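PDB 6V04: uncharacterized conserved protein YndB, AHSA1/START domain from Micromonospora chersina, which is of unknown function but is encoded in the dynemicin biosynthetic locus and, as a START/Bet v1-like protein, may act on or bind a polyketide-derived intermediate. Local coordinates for residues Phe186-Arg200 / Ala209-Thr221. Residues are numbered along the deposited sequence; the frame is centred on the assembly and turned at random.
Sequences FFVVDEEGPRRFTLR and ALTFAVEIPGART
R200 and A213 form the antiparallel hydrogen-bonded pair between strands 196-205 and 209-214, R200 N to A213 O at 2.9 Å and A213 N to R200 O at 2.8 Å; L199 and V214 make the next, non-hydrogen-bonded pair. Next E215 N donates to T198 O, almost straight, and a water accepts from T198 N and donates to E215 O. On the face with A213, E215 runs alongside T198, its OE1 3.5 Å from T198 CB. Its OE2 takes a weak, bent bond from R200 NE (2.9 Å) within a salt bridge, the carboxylate and guanidinium planes nearly perpendicular; R200 is poorly ordered. With an alanine in place of E215, R200 would probably lose this charged mate and T198 its neighbour alongside. The other face is apolar. L199 CD1 sits over one face of the F212 ring, a CH-pi contact 4.1 Å from its centroid, and the F186 side chain crosses that of F212 at about a right angle, CD2 4.0 Å from F212 CE1. F212 CG lies between backbone N and carbonyl carbon (chi1 57°), swinging the ring across L199. F197 packs its CB on V214 CG1 (3.5 Å) and its ring against I216 CD1 and P217 CD, while F262 of helix 252-277 meets it edge-to-face. This is a beta hairpin inside the curved antiparallel sheet that wraps the C-terminal helix, as in the helix-grip fold of START/Bet v1-like domains.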
ATOM      1  N   PHE A 186      -2.824 -20.459   8.639  1.00 23.50           N
ATOM      2  CA  PHE A 186      -2.987 -19.015   8.534  1.00 23.87           C
ATOM      3  C   PHE A 186      -4.472 -18.750   8.331  1.00 23.65           C
ATOM      4  O   PHE A 186      -5.094 -19.380   7.472  1.00 23.91           O
ATOM      5  CB  PHE A 186      -2.160 -18.484   7.357  1.00 25.77           C
ATOM      6  CG  PHE A 186      -2.092 -16.990   7.258  1.00 22.38           C
ATOM      7  CD1 PHE A 186      -3.115 -16.269   6.662  1.00 22.50           C
ATOM      8  CD2 PHE A 186      -0.964 -16.303   7.704  1.00 22.42           C
ATOM      9  CE1 PHE A 186      -3.052 -14.906   6.533  1.00 24.67           C
ATOM     10  CE2 PHE A 186      -0.893 -14.928   7.583  1.00 24.85           C
ATOM     11  CZ  PHE A 186      -1.928 -14.230   6.990  1.00 24.74           C
ATOM     12  N   PHE A 187      -5.044 -17.841   9.120  1.00 24.12           N
ATOM     13  CA  PHE A 187      -6.489 -17.619   9.135  1.00 24.87           C
ATOM     14  C   PHE A 187      -6.865 -16.250   8.591  1.00 24.94           C
ATOM     15  O   PHE A 187      -6.245 -15.235   8.935  1.00 24.74           O
ATOM     16  CB  PHE A 187      -7.036 -17.745  10.549  1.00 25.96           C
ATOM     17  CG  PHE A 187      -6.841 -19.097  11.145  1.00 28.01           C
ATOM     18  CD1 PHE A 187      -7.633 -20.160  10.754  1.00 26.83           C
ATOM     19  CD2 PHE A 187      -5.860 -19.313  12.085  1.00 29.16           C
ATOM     20  CE1 PHE A 187      -7.459 -21.422  11.303  1.00 31.98           C
ATOM     21  CE2 PHE A 187      -5.671 -20.572  12.631  1.00 28.67           C
ATOM     22  CZ  PHE A 187      -6.481 -21.625  12.246  1.00 28.45           C
ATOM     23  N   VAL A 188      -7.897 -16.231   7.750  1.00 25.43           N
ATOM     24  CA  VAL A 188      -8.521 -15.016   7.241  1.00 25.94           C
ATOM     25  C   VAL A 188      -9.950 -15.036   7.760  1.00 27.32           C
ATOM     26  O   VAL A 188     -10.806 -15.760   7.230  1.00 27.99           O
ATOM     27  CB  VAL A 188      -8.482 -14.933   5.712  1.00 25.70           C
ATOM     28  CG1 VAL A 188      -9.196 -13.694   5.220  1.00 27.52           C
ATOM     29  CG2 VAL A 188      -7.029 -14.928   5.228  1.00 24.64           C
ATOM     30  N   VAL A 189     -10.217 -14.246   8.789  1.00 27.94           N
ATOM     31  CA  VAL A 189     -11.472 -14.309   9.528  1.00 29.41           C
ATOM     32  C   VAL A 189     -12.325 -13.116   9.103  1.00 33.42           C
ATOM     33  O   VAL A 189     -12.094 -11.980   9.528  1.00 35.79           O
ATOM     34  CB  VAL A 189     -11.227 -14.339  11.041  1.00 31.13           C
ATOM     35  CG1 VAL A 189     -12.547 -14.454  11.797  1.00 37.07           C
ATOM     36  CG2 VAL A 189     -10.288 -15.478  11.407  1.00 32.69           C
ATOM     37  N   ASP A 190     -13.322 -13.369   8.265  1.00 31.51           N
ATOM     38  CA  ASP A 190     -14.236 -12.338   7.794  1.00 32.96           C
ATOM     39  C   ASP A 190     -15.540 -13.032   7.414  1.00 35.52           C
ATOM     40  O   ASP A 190     -15.798 -14.156   7.853  1.00 36.92           O
ATOM     41  CB  ASP A 190     -13.591 -11.529   6.652  1.00 32.28           C
ATOM     42  CG  ASP A 190     -13.205 -12.382   5.471  1.00 40.28           C
ATOM     43  OD1 ASP A 190     -13.710 -13.513   5.349  1.00 33.54           O
ATOM     44  OD2 ASP A 190     -12.381 -11.919   4.652  1.00 34.13           O
ATOM     45  N   GLU A 191     -16.369 -12.382   6.606  1.00 36.05           N
ATOM     46  CA  GLU A 191     -17.668 -12.956   6.269  1.00 38.00           C
ATOM     47  C   GLU A 191     -17.639 -13.823   5.013  1.00 41.87           C
ATOM     48  O   GLU A 191     -18.705 -14.243   4.545  1.00 44.99           O
ATOM     49  CB  GLU A 191     -18.711 -11.847   6.129  1.00 42.85           C
ATOM     50  CG  GLU A 191     -18.965 -11.114   7.441  1.00 52.37           C
ATOM     51  CD  GLU A 191     -20.234 -10.282   7.424  1.00 69.96           C
ATOM     52  OE1 GLU A 191     -20.746  -9.992   6.323  1.00 76.71           O
ATOM     53  OE2 GLU A 191     -20.721  -9.922   8.517  1.00 74.11           O
ATOM     54  N   GLU A 192     -16.458 -14.140   4.493  1.00 41.37           N
ATOM     55  CA  GLU A 192     -16.273 -14.948   3.289  1.00 41.35           C
ATOM     56  C   GLU A 192     -15.425 -16.179   3.604  1.00 40.64           C
ATOM     57  O   GLU A 192     -15.011 -16.409   4.744  1.00 47.70           O
ATOM     58  CB  GLU A 192     -15.616 -14.120   2.180  1.00 43.27           C
ATOM     59  CG  GLU A 192     -16.433 -12.908   1.755  1.00 63.36           C
ATOM     60  CD  GLU A 192     -15.611 -11.879   1.000  1.00 74.59           C
ATOM     61  OE1 GLU A 192     -14.812 -11.164   1.643  1.00 77.34           O
ATOM     62  OE2 GLU A 192     -15.761 -11.787  -0.237  1.00 74.76           O
ATOM     63  N   GLY A 193     -15.147 -16.970   2.569  1.00 33.64           N
ATOM     64  CA  GLY A 193     -14.347 -18.164   2.716  1.00 32.34           C
ATOM     65  C   GLY A 193     -13.399 -18.303   1.542  1.00 47.04           C
ATOM     66  O   GLY A 193     -13.549 -17.623   0.519  1.00 42.17           O
ATOM     67  N   PRO A 194     -12.389 -19.173   1.661  1.00 51.03           N
ATOM     68  CA  PRO A 194     -12.054 -20.017   2.816  1.00 53.38           C
ATOM     69  C   PRO A 194     -11.582 -19.192   4.019  1.00 35.38           C
ATOM     70  O   PRO A 194     -11.180 -18.054   3.823  1.00 34.93           O
ATOM     71  CB  PRO A 194     -10.912 -20.905   2.290  1.00 55.65           C
ATOM     72  CG  PRO A 194     -10.878 -20.702   0.795  1.00 52.32           C
ATOM     73  CD  PRO A 194     -11.434 -19.347   0.553  1.00 51.16           C
ATOM     74  N   ARG A 195     -11.648 -19.763   5.224  1.00 36.92           N
ATOM     75  CA  ARG A 195     -11.103 -19.141   6.429  1.00 30.54           C
ATOM     76  C   ARG A 195      -9.745 -19.703   6.835  1.00 26.85           C
ATOM     77  O   ARG A 195      -8.878 -18.953   7.282  1.00 26.11           O
ATOM     78  CB  ARG A 195     -12.096 -19.320   7.576  1.00 41.51           C
ATOM     79  CG  ARG A 195     -11.643 -18.786   8.904  1.00 36.02           C
ATOM     80  CD  ARG A 195     -12.832 -18.612   9.848  1.00 34.15           C
ATOM     81  NE  ARG A 195     -13.746 -17.564   9.401  1.00 37.39           N
ATOM     82  CZ  ARG A 195     -14.745 -17.084  10.134  1.00 35.65           C
ATOM     83  NH1 ARG A 195     -14.963 -17.559  11.354  1.00 36.86           N
ATOM     84  NH2 ARG A 195     -15.529 -16.133   9.661  1.00 36.60           N
ATOM     85  N   ARG A 196      -9.528 -21.004   6.660  1.00 28.05           N
ATOM     86  CA  ARG A 196      -8.324 -21.693   7.113  1.00 26.02           C
ATOM     87  C   ARG A 196      -7.442 -22.029   5.919  1.00 25.27           C
ATOM     88  O   ARG A 196      -7.890 -22.700   4.979  1.00 28.27           O
ATOM     89  CB  ARG A 196      -8.720 -22.971   7.858  1.00 27.62           C
ATOM     90  CG  ARG A 196      -7.588 -23.880   8.273  1.00 26.37           C
ATOM     91  CD  ARG A 196      -8.122 -25.189   8.866  1.00 27.36           C
ATOM     92  NE  ARG A 196      -9.012 -24.950   9.995  1.00 28.27           N
ATOM     93  CZ  ARG A 196      -8.641 -24.950  11.269  1.00 28.99           C
ATOM     94  NH1 ARG A 196      -7.369 -25.159  11.610  1.00 32.17           N
ATOM     95  NH2 ARG A 196      -9.542 -24.729  12.210  1.00 29.54           N
ATOM     96  N   PHE A 197      -6.194 -21.567   5.954  1.00 24.37           N
ATOM     97  CA  PHE A 197      -5.229 -21.822   4.900  1.00 23.77           C
ATOM     98  C   PHE A 197      -4.018 -22.558   5.456  1.00 25.38           C
ATOM     99  O   PHE A 197      -3.542 -22.249   6.555  1.00 25.90           O
ATOM    100  CB  PHE A 197      -4.779 -20.504   4.254  1.00 23.19           C
ATOM    101  CG  PHE A 197      -5.892 -19.765   3.587  1.00 23.68           C
ATOM    102  CD1 PHE A 197      -6.740 -18.951   4.321  1.00 24.16           C
ATOM    103  CD2 PHE A 197      -6.113 -19.903   2.231  1.00 23.90           C
ATOM    104  CE1 PHE A 197      -7.783 -18.281   3.712  1.00 24.90           C
ATOM    105  CE2 PHE A 197      -7.155 -19.241   1.615  1.00 24.66           C
ATOM    106  CZ  PHE A 197      -7.994 -18.424   2.356  1.00 25.18           C
ATOM    107  N   THR A 198      -3.508 -23.510   4.679  1.00 24.34           N
ATOM    108  CA  THR A 198      -2.305 -24.239   5.061  1.00 23.67           C
ATOM    109  C   THR A 198      -1.064 -23.353   4.949  1.00 25.65           C
ATOM    110  O   THR A 198      -0.814 -22.727   3.911  1.00 25.96           O
ATOM    111  CB  THR A 198      -2.135 -25.468   4.181  1.00 25.99           C
ATOM    112  OG1 THR A 198      -3.262 -26.340   4.343  1.00 29.87           O
ATOM    113  CG2 THR A 198      -0.866 -26.215   4.556  1.00 31.96           C
ATOM    114  N   LEU A 199      -0.264 -23.344   6.005  1.00 24.55           N
ATOM    115  CA  LEU A 199       0.984 -22.594   6.063  1.00 23.42           C
ATOM    116  C   LEU A 199       2.126 -23.596   5.947  1.00 27.93           C
ATOM    117  O   LEU A 199       2.112 -24.633   6.622  1.00 31.66           O
ATOM    118  CB  LEU A 199       1.060 -21.806   7.371  1.00 25.81           C
ATOM    119  CG  LEU A 199       2.197 -20.797   7.522  1.00 28.05           C
ATOM    120  CD1 LEU A 199       1.818 -19.711   8.505  1.00 31.28           C
ATOM    121  CD2 LEU A 199       3.450 -21.511   7.991  1.00 33.58           C
ATOM    122  N   ARG A 200       3.093 -23.301   5.080  1.00 25.15           N
ATOM    123  CA  ARG A 200       4.216 -24.189   4.806  1.00 27.33           C
ATOM    124  C   ARG A 200       5.525 -23.407   4.851  1.00 26.37           C
ATOM    125  O   ARG A 200       5.556 -22.186   4.684  1.00 27.06           O
ATOM    126  CB  ARG A 200       4.119 -24.857   3.427  1.00 32.83           C
ATOM    127  CG  ARG A 200       2.849 -25.649   3.168  1.00 47.50           C
ATOM    128  CD  ARG A 200       2.766 -26.931   3.989  1.00 78.20           C
ATOM    129  NE  ARG A 200       2.163 -28.020   3.221  1.00 91.02           N
ATOM    130  CZ  ARG A 200       1.525 -29.062   3.749  1.00 99.73           C
ATOM    131  NH1 ARG A 200       1.381 -29.172   5.064  1.00 99.91           N
ATOM    132  NH2 ARG A 200       1.017 -29.996   2.955  1.00106.59           N
ATOM    133  N   ALA A 209      13.983 -11.561  10.035  1.00 28.33           N
ATOM    134  CA  ALA A 209      13.152 -11.836   8.876  1.00 25.83           C
ATOM    135  C   ALA A 209      12.391 -13.129   9.093  1.00 25.18           C
ATOM    136  O   ALA A 209      12.850 -14.021   9.809  1.00 29.36           O
ATOM    137  CB  ALA A 209      13.991 -11.923   7.599  1.00 34.21           C
ATOM    138  N   LEU A 210      11.231 -13.214   8.457  1.00 24.75           N
ATOM    139  CA  LEU A 210      10.352 -14.372   8.533  1.00 24.62           C
ATOM    140  C   LEU A 210       9.817 -14.631   7.140  1.00 25.34           C
ATOM    141  O   LEU A 210       9.314 -13.707   6.498  1.00 26.11           O
ATOM    142  CB  LEU A 210       9.201 -14.115   9.512  1.00 25.21           C
ATOM    143  CG  LEU A 210       8.001 -15.064   9.445  1.00 24.14           C
ATOM    144  CD1 LEU A 210       8.417 -16.470   9.834  1.00 25.97           C
ATOM    145  CD2 LEU A 210       6.904 -14.547  10.345  1.00 28.32           C
ATOM    146  N   THR A 211       9.931 -15.867   6.661  1.00 24.33           N
ATOM    147  CA  THR A 211       9.313 -16.230   5.398  1.00 24.86           C
ATOM    148  C   THR A 211       8.452 -17.464   5.602  1.00 23.30           C
ATOM    149  O   THR A 211       8.730 -18.317   6.453  1.00 25.04           O
ATOM    150  CB  THR A 211      10.340 -16.484   4.287  1.00 25.76           C
ATOM    151  OG1 THR A 211      11.222 -17.549   4.642  1.00 29.78           O
ATOM    152  CG2 THR A 211      11.169 -15.241   4.050  1.00 28.13           C
ATOM    153  N   PHE A 212       7.382 -17.532   4.825  1.00 23.28           N
ATOM    154  CA  PHE A 212       6.551 -18.728   4.790  1.00 23.15           C
ATOM    155  C   PHE A 212       5.680 -18.656   3.549  1.00 21.85           C
ATOM    156  O   PHE A 212       5.580 -17.620   2.889  1.00 24.75           O
ATOM    157  CB  PHE A 212       5.704 -18.903   6.072  1.00 24.81           C
ATOM    158  CG  PHE A 212       4.801 -17.744   6.390  1.00 23.91           C
ATOM    159  CD1 PHE A 212       3.513 -17.691   5.895  1.00 22.15           C
ATOM    160  CD2 PHE A 212       5.224 -16.717   7.219  1.00 24.07           C
ATOM    161  CE1 PHE A 212       2.684 -16.629   6.196  1.00 22.80           C
ATOM    162  CE2 PHE A 212       4.408 -15.652   7.514  1.00 24.35           C
ATOM    163  CZ  PHE A 212       3.126 -15.606   7.011  1.00 25.70           C
ATOM    164  N   ALA A 213       5.040 -19.780   3.248  1.00 24.21           N
ATOM    165  CA  ALA A 213       4.160 -19.902   2.104  1.00 24.94           C
ATOM    166  C   ALA A 213       2.758 -20.174   2.612  1.00 24.60           C
ATOM    167  O   ALA A 213       2.582 -20.812   3.652  1.00 24.97           O
ATOM    168  CB  ALA A 213       4.609 -21.029   1.181  1.00 27.87           C
ATOM    169  N   VAL A 214       1.769 -19.642   1.905  1.00 22.67           N
ATOM    170  CA  VAL A 214       0.367 -19.941   2.195  1.00 20.37           C
ATOM    171  C   VAL A 214      -0.252 -20.593   0.968  1.00 22.10           C
ATOM    172  O   VAL A 214      -0.276 -20.003  -0.122  1.00 23.14           O
ATOM    173  CB  VAL A 214      -0.407 -18.687   2.618  1.00 21.65           C
ATOM    174  CG1 VAL A 214      -1.852 -19.056   2.942  1.00 24.12           C
ATOM    175  CG2 VAL A 214       0.249 -18.037   3.818  1.00 24.50           C
ATOM    176  N   GLU A 215      -0.745 -21.813   1.151  1.00 23.30           N
ATOM    177  CA  GLU A 215      -1.402 -22.550   0.087  1.00 24.18           C
ATOM    178  C   GLU A 215      -2.813 -22.021  -0.092  1.00 24.04           C
ATOM    179  O   GLU A 215      -3.482 -21.684   0.886  1.00 25.71           O
ATOM    180  CB  GLU A 215      -1.476 -24.037   0.421  1.00 28.29           C
ATOM    181  CG  GLU A 215      -0.165 -24.733   0.601  1.00 28.88           C
ATOM    182  CD  GLU A 215      -0.339 -26.225   0.843  1.00 37.49           C
ATOM    183  OE1 GLU A 215      -1.499 -26.688   0.941  1.00 38.55           O
ATOM    184  OE2 GLU A 215       0.686 -26.927   0.938  1.00 43.30           O
ATOM    185  N   ILE A 216      -3.269 -21.994  -1.338  1.00 23.86           N
ATOM    186  CA  ILE A 216      -4.606 -21.539  -1.696  1.00 23.33           C
ATOM    187  C   ILE A 216      -5.363 -22.717  -2.303  1.00 23.39           C
ATOM    188  O   ILE A 216      -4.924 -23.271  -3.315  1.00 24.99           O
ATOM    189  CB  ILE A 216      -4.551 -20.365  -2.686  1.00 23.40           C
ATOM    190  CG1 ILE A 216      -3.685 -19.221  -2.118  1.00 23.95           C
ATOM    191  CG2 ILE A 216      -5.955 -19.902  -3.031  1.00 27.18           C
ATOM    192  CD1 ILE A 216      -4.212 -18.618  -0.817  1.00 23.12           C
ATOM    193  N   PRO A 217      -6.494 -23.135  -1.734  1.00 26.80           N
ATOM    194  CA  PRO A 217      -7.255 -24.242  -2.327  1.00 28.58           C
ATOM    195  C   PRO A 217      -7.568 -23.992  -3.793  1.00 28.58           C
ATOM    196  O   PRO A 217      -8.082 -22.932  -4.172  1.00 32.13           O
ATOM    197  CB  PRO A 217      -8.524 -24.292  -1.471  1.00 30.40           C
ATOM    198  CG  PRO A 217      -8.127 -23.682  -0.168  1.00 30.44           C
ATOM    199  CD  PRO A 217      -7.154 -22.609  -0.527  1.00 28.07           C
ATOM    200  N   GLY A 218      -7.229 -24.972  -4.627  1.00 30.39           N
ATOM    201  CA  GLY A 218      -7.519 -24.924  -6.042  1.00 31.60           C
ATOM    202  C   GLY A 218      -6.414 -24.350  -6.902  1.00 28.93           C
ATOM    203  O   GLY A 218      -6.488 -24.464  -8.132  1.00 32.28           O
ATOM    204  N   ALA A 219      -5.391 -23.752  -6.298  1.00 28.47           N
ATOM    205  CA  ALA A 219      -4.431 -22.928  -7.021  1.00 28.80           C
ATOM    206  C   ALA A 219      -3.272 -23.743  -7.581  1.00 32.04           C
ATOM    207  O   ALA A 219      -2.902 -24.787  -7.041  1.00 35.31           O
ATOM    208  CB  ALA A 219      -3.890 -21.848  -6.100  1.00 26.84           C
ATOM    209  N   ARG A 220      -2.675 -23.226  -8.661  1.00 30.80           N
ATOM    210  CA  ARG A 220      -1.574 -23.906  -9.332  1.00 31.37           C
ATOM    211  C   ARG A 220      -0.223 -23.647  -8.682  1.00 34.52           C
ATOM    212  O   ARG A 220       0.743 -24.346  -9.011  1.00 37.17           O
ATOM    213  CB  ARG A 220      -1.507 -23.494 -10.809  1.00 40.21           C
ATOM    214  CG  ARG A 220      -1.125 -22.030 -11.042  1.00 46.73           C
ATOM    215  CD  ARG A 220      -0.711 -21.761 -12.486  1.00 60.42           C
ATOM    216  NE  ARG A 220       0.624 -22.275 -12.785  1.00 68.62           N
ATOM    217  CZ  ARG A 220       1.756 -21.659 -12.457  1.00 79.09           C
ATOM    218  NH1 ARG A 220       1.726 -20.501 -11.807  1.00 76.37           N
ATOM    219  NH2 ARG A 220       2.925 -22.203 -12.774  1.00 79.08           N
ATOM    220  N   THR A 221      -0.126 -22.662  -7.792  1.00 33.29           N
ATOM    221  CA  THR A 221       1.110 -22.366  -7.084  1.00 32.29           C
ATOM    222  C   THR A 221       0.743 -21.851  -5.701  1.00 31.35           C
ATOM    223  O   THR A 221      -0.428 -21.610  -5.405  1.00 31.78           O
ATOM    224  CB  THR A 221       1.960 -21.337  -7.830  1.00 37.54           C
ATOM    225  OG1 THR A 221       3.219 -21.181  -7.162  1.00 60.79           O
ATOM    226  CG2 THR A 221       1.253 -19.995  -7.873  1.00 32.92           C
TER
HETATM  227  O   HOH W   1      -4.777 -23.834   2.132  1.00 25.57           O